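Local coordinates for protein cyanophycinase-like exopeptidase (actinobacterium SCGC AAA027-L06, PDB 6NQC) that probably hydrolyses peptide bonds as a serine peptidase of family S51, related to the cyanophycinases, at residues V29-Y34 against D218-L223; G122-L127 against C153-M158. All coordinates share one frame; numbering follows the deposited sequence.

In the fold
From the N terminus, the chain runs through strand 26-29 and enters the loop toward helix 39-51; residues 29-34 at this point form the first half of interaction 1. After two further parallel strands and strand 116-119, residues 122-127 start helix 124-131. Strand 149-153 then leads into 153-158, closing interaction 2 across 25 intervening residues. Much later, 218-223 returns beside 29-34 and closes the long loop of interaction 1, which therefore encloses interaction 2 entirely. Interaction 1 joins strand 26-29, at the edge of the parallel strands, to antiparallel strand 221-225; interaction 2 sets two helix starts side by side. They meet at Val29 O and Ser154 N, a probable hydrogen bond of 2.9 Å.

Interaction 1: V29-Y34 against D218-L223; sequences VGSGEY and DEVTAL
The carboxylate of Glu219 begins beside Ser31, its carbon CD 4.0 Å from Ser31 OG, and is held at OE2 by His189 ND1. The carbonyl of Glu219 is a second flat group: Thr221 OG1 donates to Glu219 O from above the carbonyl plane, 48° out of it, and this hydroxyl also binds Ala238 N. Ser31 packs against the type II turn from Asp218 to Thr221. With chi1 at 80°, the hydroxyl lies between its own backbone N and carbonyl carbon and faces the turn, where Ser31 OG accepts from Val220 N at 2.9 Å in a bent bond. Ser31 OG also presses on Glu219 CB at 3.1 Å, and Val220 CG2 lies 3.7 Å from Ser31 OG. Replacing Ser31 with an alanine removes this oxygen and would probably cost Val220 N its hydroxyl acceptor, leaving the turn beside Glu219 less firmly fixed. Ser31 N is buried without a partner. Gly30 N donates to Thr221 O in a hydrogen bond of 2.8 Å, near-straight at the hydrogen (176°). Gly30 has a steric reason to be glycine: its CA lies 3.6 Å from Asp218 O in a CH...O contact, and a CB would clash with that oxygen. One residue before Gly30, Val29 pairs with Ala222 as an antiparallel, non-hydrogen-bonded pair, with Val29 CG2 against Ala222 CB at 3.8 Å on one face of the sheet. The turn that leads into strand 221-225 thus carries Glu219 to His189, consistent with the acid arm of a Ser-His-Glu triad completed by Ser154.

Interaction 2: G122-L127 against C153-M158; sequences GDPHYL and CSAGAM
A probable nucleophile elbow, the tight strand-to-helix turn of Gly152, Ser154 and Gly156, packs through Ala155 against Gly122 and Pro124 at the start of helix 124-131. Ser154, the likely nucleophile, has the strained backbone expected there (phi 57°, psi -112°), and its OG makes a weak hydrogen bond to His189 NE2. Next to it, Ala155 CB packs on the backbone of the other segment, 3.4 Å from Gly122 O and 3.5 Å from Pro124 N. The proline ring lies alongside: Pro124 CB touches Ala155 CB at 3.8 Å, and Pro124 CG meets Met158 CE at 4.1 Å. Met158 runs beside the ring, pointing the same way, and its bend at chi3 (64°) carries the methyl to Pro124 CG. One turn on, Leu127 CD2 rests on Gly156 CA at 3.9 Å. Within its own segment, Asp123 caps helix 124-131, OD1 accepting weak bonds from His125 N and Tyr126 N. At the backbone angles of Gly122 a side chain would run into the preceding carbonyl oxygen, while a CB on Gly156 would strike Cys153 N. One water accepts from Gly122 N at 2.9 Å and from Ala155 N at 3.1 Å, a pair of amides consistent with an oxyanion hole, and the same water lies 2.7 Å from Ser154 OG.

Interaction 1: V29-Y34 against D218-L223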
ATOM      1  N   VAL A  29       3.886  -2.810   2.509  1.00 13.70           N
ATOM      2  CA  VAL A  29       5.099  -2.318   3.155  1.00 16.33           C
ATOM      3  C   VAL A  29       4.795  -1.951   4.599  1.00 17.90           C
ATOM      4  O   VAL A  29       3.831  -1.238   4.877  1.00 14.00           O
ATOM      5  CB  VAL A  29       5.673  -1.122   2.392  1.00 17.39           C
ATOM      6  CG1 VAL A  29       6.975  -0.637   2.982  1.00 16.21           C
ATOM      7  CG2 VAL A  29       5.931  -1.541   0.894  1.00 16.67           C
ATOM      8  N   GLY A  30       5.641  -2.411   5.513  1.00 17.94           N
ATOM      9  CA  GLY A  30       5.410  -2.163   6.934  1.00 17.81           C
ATOM     10  C   GLY A  30       5.802  -0.776   7.420  1.00 18.57           C
ATOM     11  O   GLY A  30       5.196  -0.247   8.368  1.00 16.62           O
ATOM     12  N   SER A  31       6.789  -0.166   6.785  1.00 16.87           N
ATOM     13  CA  SER A  31       7.242   1.210   7.037  1.00 14.87           C
ATOM     14  C   SER A  31       8.345   1.484   6.013  1.00 20.08           C
ATOM     15  O   SER A  31       8.848   0.560   5.369  1.00 22.73           O
ATOM     16  CB  SER A  31       7.778   1.459   8.460  1.00 23.98           C
ATOM     17  OG  SER A  31       9.119   1.010   8.612  1.00 20.13           O
ATOM     18  N   GLY A  32       8.732   2.747   5.898  1.00 20.91           N
ATOM     19  CA  GLY A  32       9.967   3.094   5.213  1.00 18.89           C
ATOM     20  C   GLY A  32       9.795   3.474   3.776  1.00 23.08           C
ATOM     21  O   GLY A  32      10.763   3.348   3.008  1.00 20.74           O
ATOM     22  N   GLU A  33       8.591   3.913   3.378  1.00 21.02           N
ATOM     23  CA  GLU A  33       8.381   4.346   2.007  1.00 18.57           C
ATOM     24  C   GLU A  33       9.421   5.400   1.630  1.00 20.17           C
ATOM     25  O   GLU A  33       9.833   6.227   2.455  1.00 22.41           O
ATOM     26  CB  GLU A  33       6.971   4.888   1.799  1.00 21.91           C
ATOM     27  CG  GLU A  33       6.650   6.210   2.512  1.00 24.23           C
ATOM     28  CD  GLU A  33       6.036   5.997   3.877  1.00 29.31           C
ATOM     29  OE1 GLU A  33       6.804   5.780   4.812  1.00 27.45           O
ATOM     30  OE2 GLU A  33       4.785   6.009   3.999  1.00 23.75           O
ATOM     31  N   TYR A  34       9.830   5.342   0.357  1.00 28.20           N
ATOM     32  CA  TYR A  34      10.674   6.347  -0.281  1.00 23.49           C
ATOM     33  C   TYR A  34      12.059   6.429   0.334  1.00 27.97           C
ATOM     34  O   TYR A  34      12.792   7.403   0.078  1.00 25.57           O
ATOM     35  CB  TYR A  34      10.014   7.732  -0.275  1.00 23.19           C
ATOM     36  CG  TYR A  34       8.581   7.758  -0.763  1.00 19.81           C
ATOM     37  CD1 TYR A  34       8.136   6.811  -1.674  1.00 19.73           C
ATOM     38  CD2 TYR A  34       7.677   8.696  -0.295  1.00 19.71           C
ATOM     39  CE1 TYR A  34       6.830   6.800  -2.123  1.00 24.56           C
ATOM     40  CE2 TYR A  34       6.332   8.699  -0.754  1.00 17.03           C
ATOM     41  CZ  TYR A  34       5.934   7.740  -1.682  1.00 16.67           C
ATOM     42  OH  TYR A  34       4.639   7.683  -2.161  1.00 19.28           O
ATOM     43  N   ASP A 218       7.005  -6.119   9.747  1.00 16.00           N
ATOM     44  CA  ASP A 218       7.907  -5.270  10.503  1.00 21.88           C
ATOM     45  C   ASP A 218       8.268  -3.992   9.735  1.00 19.89           C
ATOM     46  O   ASP A 218       8.109  -3.888   8.508  1.00 15.92           O
ATOM     47  CB  ASP A 218       9.231  -5.985  10.818  1.00 17.60           C
ATOM     48  CG  ASP A 218       9.098  -7.037  11.901  1.00 24.85           C
ATOM     49  OD1 ASP A 218       8.078  -7.025  12.596  1.00 22.75           O
ATOM     50  OD2 ASP A 218      10.003  -7.876  12.038  1.00 24.48           O
ATOM     51  N   GLU A 219       8.825  -3.029  10.473  1.00 20.29           N
ATOM     52  CA  GLU A 219       9.373  -1.838   9.844  1.00 23.24           C
ATOM     53  C   GLU A 219      10.435  -2.201   8.803  1.00 18.70           C
ATOM     54  O   GLU A 219      11.137  -3.227   8.902  1.00 18.86           O
ATOM     55  CB  GLU A 219       9.940  -0.912  10.916  1.00 27.02           C
ATOM     56  CG  GLU A 219       8.822  -0.373  11.813  1.00 19.03           C
ATOM     57  CD  GLU A 219       9.194   0.833  12.625  1.00 34.45           C
ATOM     58  OE1 GLU A 219      10.358   0.929  13.050  1.00 29.73           O
ATOM     59  OE2 GLU A 219       8.305   1.660  12.835  1.00 32.16           O
ATOM     60  N   VAL A 220      10.451  -1.398   7.745  1.00 16.55           N
ATOM     61  CA  VAL A 220      11.381  -1.507   6.626  1.00 20.55           C
ATOM     62  C   VAL A 220      11.393  -2.911   6.059  1.00 23.09           C
ATOM     63  O   VAL A 220      12.429  -3.421   5.638  1.00 17.71           O
ATOM     64  CB  VAL A 220      12.790  -1.065   7.090  1.00 22.69           C
ATOM     65  CG1 VAL A 220      13.686  -0.821   5.879  1.00 22.48           C
ATOM     66  CG2 VAL A 220      12.690   0.160   7.949  1.00 25.72           C
ATOM     67  N   THR A 221      10.218  -3.532   6.013  1.00 17.56           N
ATOM     68  CA  THR A 221      10.019  -4.854   5.438  1.00 18.46           C
ATOM     69  C   THR A 221       8.769  -4.775   4.575  1.00 15.90           C
ATOM     70  O   THR A 221       7.876  -3.939   4.817  1.00 15.72           O
ATOM     71  CB  THR A 221       9.852  -5.914   6.513  1.00 20.45           C
ATOM     72  OG1 THR A 221      10.939  -5.800   7.452  1.00 22.93           O
ATOM     73  CG2 THR A 221       9.853  -7.312   5.953  1.00 23.81           C
ATOM     74  N   ALA A 222       8.728  -5.631   3.545  1.00 18.98           N
ATOM     75  CA  ALA A 222       7.607  -5.664   2.625  1.00 21.43           C
ATOM     76  C   ALA A 222       7.322  -7.106   2.222  1.00 17.12           C
ATOM     77  O   ALA A 222       8.160  -8.008   2.354  1.00 16.30           O
ATOM     78  CB  ALA A 222       7.857  -4.785   1.372  1.00 21.99           C
ATOM     79  N   LEU A 223       6.109  -7.294   1.749  1.00 18.50           N
ATOM     80  CA  LEU A 223       5.657  -8.525   1.120  1.00 18.11           C
ATOM     81  C   LEU A 223       5.110  -8.143  -0.249  1.00 18.75           C
ATOM     82  O   LEU A 223       4.329  -7.192  -0.361  1.00 17.65           O
ATOM     83  CB  LEU A 223       4.594  -9.202   1.973  1.00 20.31           C
ATOM     84  CG  LEU A 223       4.226 -10.650   1.649  1.00 20.56           C
ATOM     85  CD1 LEU A 223       5.395 -11.565   2.030  1.00 17.58           C
ATOM     86  CD2 LEU A 223       2.960 -11.026   2.406  1.00 18.54           C
TER

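Interaction 2: G122-L127 against C153-M158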
ATOM      1  N   GLY A 122       0.054   7.532   6.939  1.00 15.25           N
ATOM      2  CA  GLY A 122      -0.781   8.512   7.578  1.00 20.75           C
ATOM      3  C   GLY A 122      -1.929   7.842   8.324  1.00 17.37           C
ATOM      4  O   GLY A 122      -1.735   6.906   9.097  1.00 16.32           O
ATOM      5  N   ASP A 123      -3.130   8.341   8.115  1.00 18.93           N
ATOM      6  CA  ASP A 123      -4.320   7.876   8.818  1.00 18.31           C
ATOM      7  C   ASP A 123      -5.075   6.918   7.895  1.00 17.23           C
ATOM      8  O   ASP A 123      -5.579   7.340   6.849  1.00 14.40           O
ATOM      9  CB  ASP A 123      -5.180   9.077   9.207  1.00 19.31           C
ATOM     10  CG  ASP A 123      -6.502   8.690   9.862  1.00 23.52           C
ATOM     11  OD1 ASP A 123      -6.835   7.495   9.964  1.00 21.83           O
ATOM     12  OD2 ASP A 123      -7.202   9.623  10.250  1.00 24.98           O
ATOM     13  N   PRO A 124      -5.140   5.625   8.217  1.00 18.84           N
ATOM     14  CA  PRO A 124      -5.804   4.697   7.314  1.00 17.62           C
ATOM     15  C   PRO A 124      -7.294   4.942   7.223  1.00 15.89           C
ATOM     16  O   PRO A 124      -7.877   4.705   6.168  1.00 17.90           O
ATOM     17  CB  PRO A 124      -5.487   3.323   7.929  1.00 15.65           C
ATOM     18  CG  PRO A 124      -5.360   3.619   9.361  1.00 17.56           C
ATOM     19  CD  PRO A 124      -4.726   4.974   9.480  1.00 18.57           C
ATOM     20  N   HIS A 125      -7.928   5.439   8.285  1.00 19.55           N
ATOM     21  CA  HIS A 125      -9.357   5.709   8.197  1.00 19.71           C
ATOM     22  C   HIS A 125      -9.624   6.855   7.235  1.00 20.92           C
ATOM     23  O   HIS A 125     -10.557   6.776   6.418  1.00 17.10           O
ATOM     24  CB  HIS A 125      -9.911   5.978   9.585  1.00 18.38           C
ATOM     25  CG  HIS A 125      -9.725   4.814  10.497  1.00 18.51           C
ATOM     26  ND1 HIS A 125     -10.547   3.709  10.454  1.00 18.83           N
ATOM     27  CD2 HIS A 125      -8.776   4.548  11.430  1.00 24.10           C
ATOM     28  CE1 HIS A 125     -10.134   2.828  11.354  1.00 23.23           C
ATOM     29  NE2 HIS A 125      -9.060   3.306  11.955  1.00 23.93           N
ATOM     30  N   TYR A 126      -8.803   7.906   7.287  1.00 18.55           N
ATOM     31  CA  TYR A 126      -8.981   9.016   6.362  1.00 17.09           C
ATOM     32  C   TYR A 126      -8.677   8.587   4.926  1.00 16.29           C
ATOM     33  O   TYR A 126      -9.389   8.981   3.994  1.00 18.23           O
ATOM     34  CB  TYR A 126      -8.109  10.197   6.784  1.00 15.77           C
ATOM     35  CG  TYR A 126      -8.390  11.466   6.005  1.00 19.31           C
ATOM     36  CD1 TYR A 126      -9.548  12.192   6.217  1.00 22.12           C
ATOM     37  CD2 TYR A 126      -7.474  11.939   5.052  1.00 13.17           C
ATOM     38  CE1 TYR A 126      -9.821  13.355   5.510  1.00 22.00           C
ATOM     39  CE2 TYR A 126      -7.731  13.097   4.316  1.00 17.16           C
ATOM     40  CZ  TYR A 126      -8.915  13.803   4.555  1.00 23.93           C
ATOM     41  OH  TYR A 126      -9.199  14.954   3.845  1.00 23.72           O
ATOM     42  N   LEU A 127      -7.613   7.790   4.732  1.00 15.26           N
ATOM     43  CA  LEU A 127      -7.273   7.334   3.397  1.00 17.33           C
ATOM     44  C   LEU A 127      -8.460   6.612   2.794  1.00 15.90           C
ATOM     45  O   LEU A 127      -8.911   6.940   1.689  1.00 18.12           O
ATOM     46  CB  LEU A 127      -6.051   6.418   3.435  1.00 17.97           C
ATOM     47  CG  LEU A 127      -5.655   5.806   2.069  1.00 15.45           C
ATOM     48  CD1 LEU A 127      -5.589   6.893   0.982  1.00 17.11           C
ATOM     49  CD2 LEU A 127      -4.340   5.061   2.165  1.00 12.63           C
ATOM     50  N   CYS A 153       2.127   1.628   2.063  1.00 14.36           N
ATOM     51  CA  CYS A 153       3.013   1.579   3.215  1.00 17.21           C
ATOM     52  C   CYS A 153       2.251   2.015   4.461  1.00 17.30           C
ATOM     53  O   CYS A 153       1.578   3.054   4.449  1.00 17.21           O
ATOM     54  CB  CYS A 153       4.227   2.462   2.978  1.00 17.85           C
ATOM     55  SG  CYS A 153       5.313   2.559   4.369  1.00 18.56           S
ATOM     56  N   SER A 154       2.331   1.192   5.514  1.00 13.22           N
ATOM     57  CA  SER A 154       1.689   1.444   6.805  1.00 15.11           C
ATOM     58  C   SER A 154       0.185   1.615   6.598  1.00 13.64           C
ATOM     59  O   SER A 154      -0.492   0.652   6.201  1.00 13.58           O
ATOM     60  CB  SER A 154       2.347   2.660   7.472  1.00 23.09           C
ATOM     61  OG  SER A 154       1.919   2.729   8.807  1.00 25.89           O
ATOM     62  N   ALA A 155      -0.346   2.830   6.799  1.00 17.06           N
ATOM     63  CA  ALA A 155      -1.760   3.068   6.534  1.00 16.67           C
ATOM     64  C   ALA A 155      -2.130   2.641   5.130  1.00 15.67           C
ATOM     65  O   ALA A 155      -3.258   2.192   4.883  1.00 14.71           O
ATOM     66  CB  ALA A 155      -2.126   4.538   6.726  1.00 15.36           C
ATOM     67  N   GLY A 156      -1.210   2.848   4.171  1.00 16.01           N
ATOM     68  CA  GLY A 156      -1.495   2.515   2.789  1.00 17.24           C
ATOM     69  C   GLY A 156      -1.641   1.034   2.540  1.00 15.98           C
ATOM     70  O   GLY A 156      -2.348   0.616   1.620  1.00 15.50           O
ATOM     71  N   ALA A 157      -0.968   0.226   3.337  1.00 14.81           N
ATOM     72  CA  ALA A 157      -1.173  -1.206   3.288  1.00 16.52           C
ATOM     73  C   ALA A 157      -2.468  -1.617   3.991  1.00 14.58           C
ATOM     74  O   ALA A 157      -3.170  -2.532   3.540  1.00 16.67           O
ATOM     75  CB  ALA A 157       0.028  -1.908   3.905  1.00 12.95           C
ATOM     76  N   MET A 158      -2.820  -0.951   5.096  1.00 15.05           N
ATOM     77  CA  MET A 158      -4.021  -1.344   5.852  1.00 12.27           C
ATOM     78  C   MET A 158      -5.286  -1.168   5.025  1.00 14.86           C
ATOM     79  O   MET A 158      -6.239  -1.961   5.133  1.00 14.75           O
ATOM     80  CB  MET A 158      -4.112  -0.531   7.151  1.00 15.92           C
ATOM     81  CG  MET A 158      -2.945  -0.807   8.113  1.00 16.31           C
ATOM     82  SD  MET A 158      -2.904   0.264   9.562  1.00 19.85           S
ATOM     83  CE  MET A 158      -4.451  -0.225  10.370  1.00 22.40           C
TER
HETATM   84  O   HOH W   1       0.737   5.126   8.496  1.00 22.69           O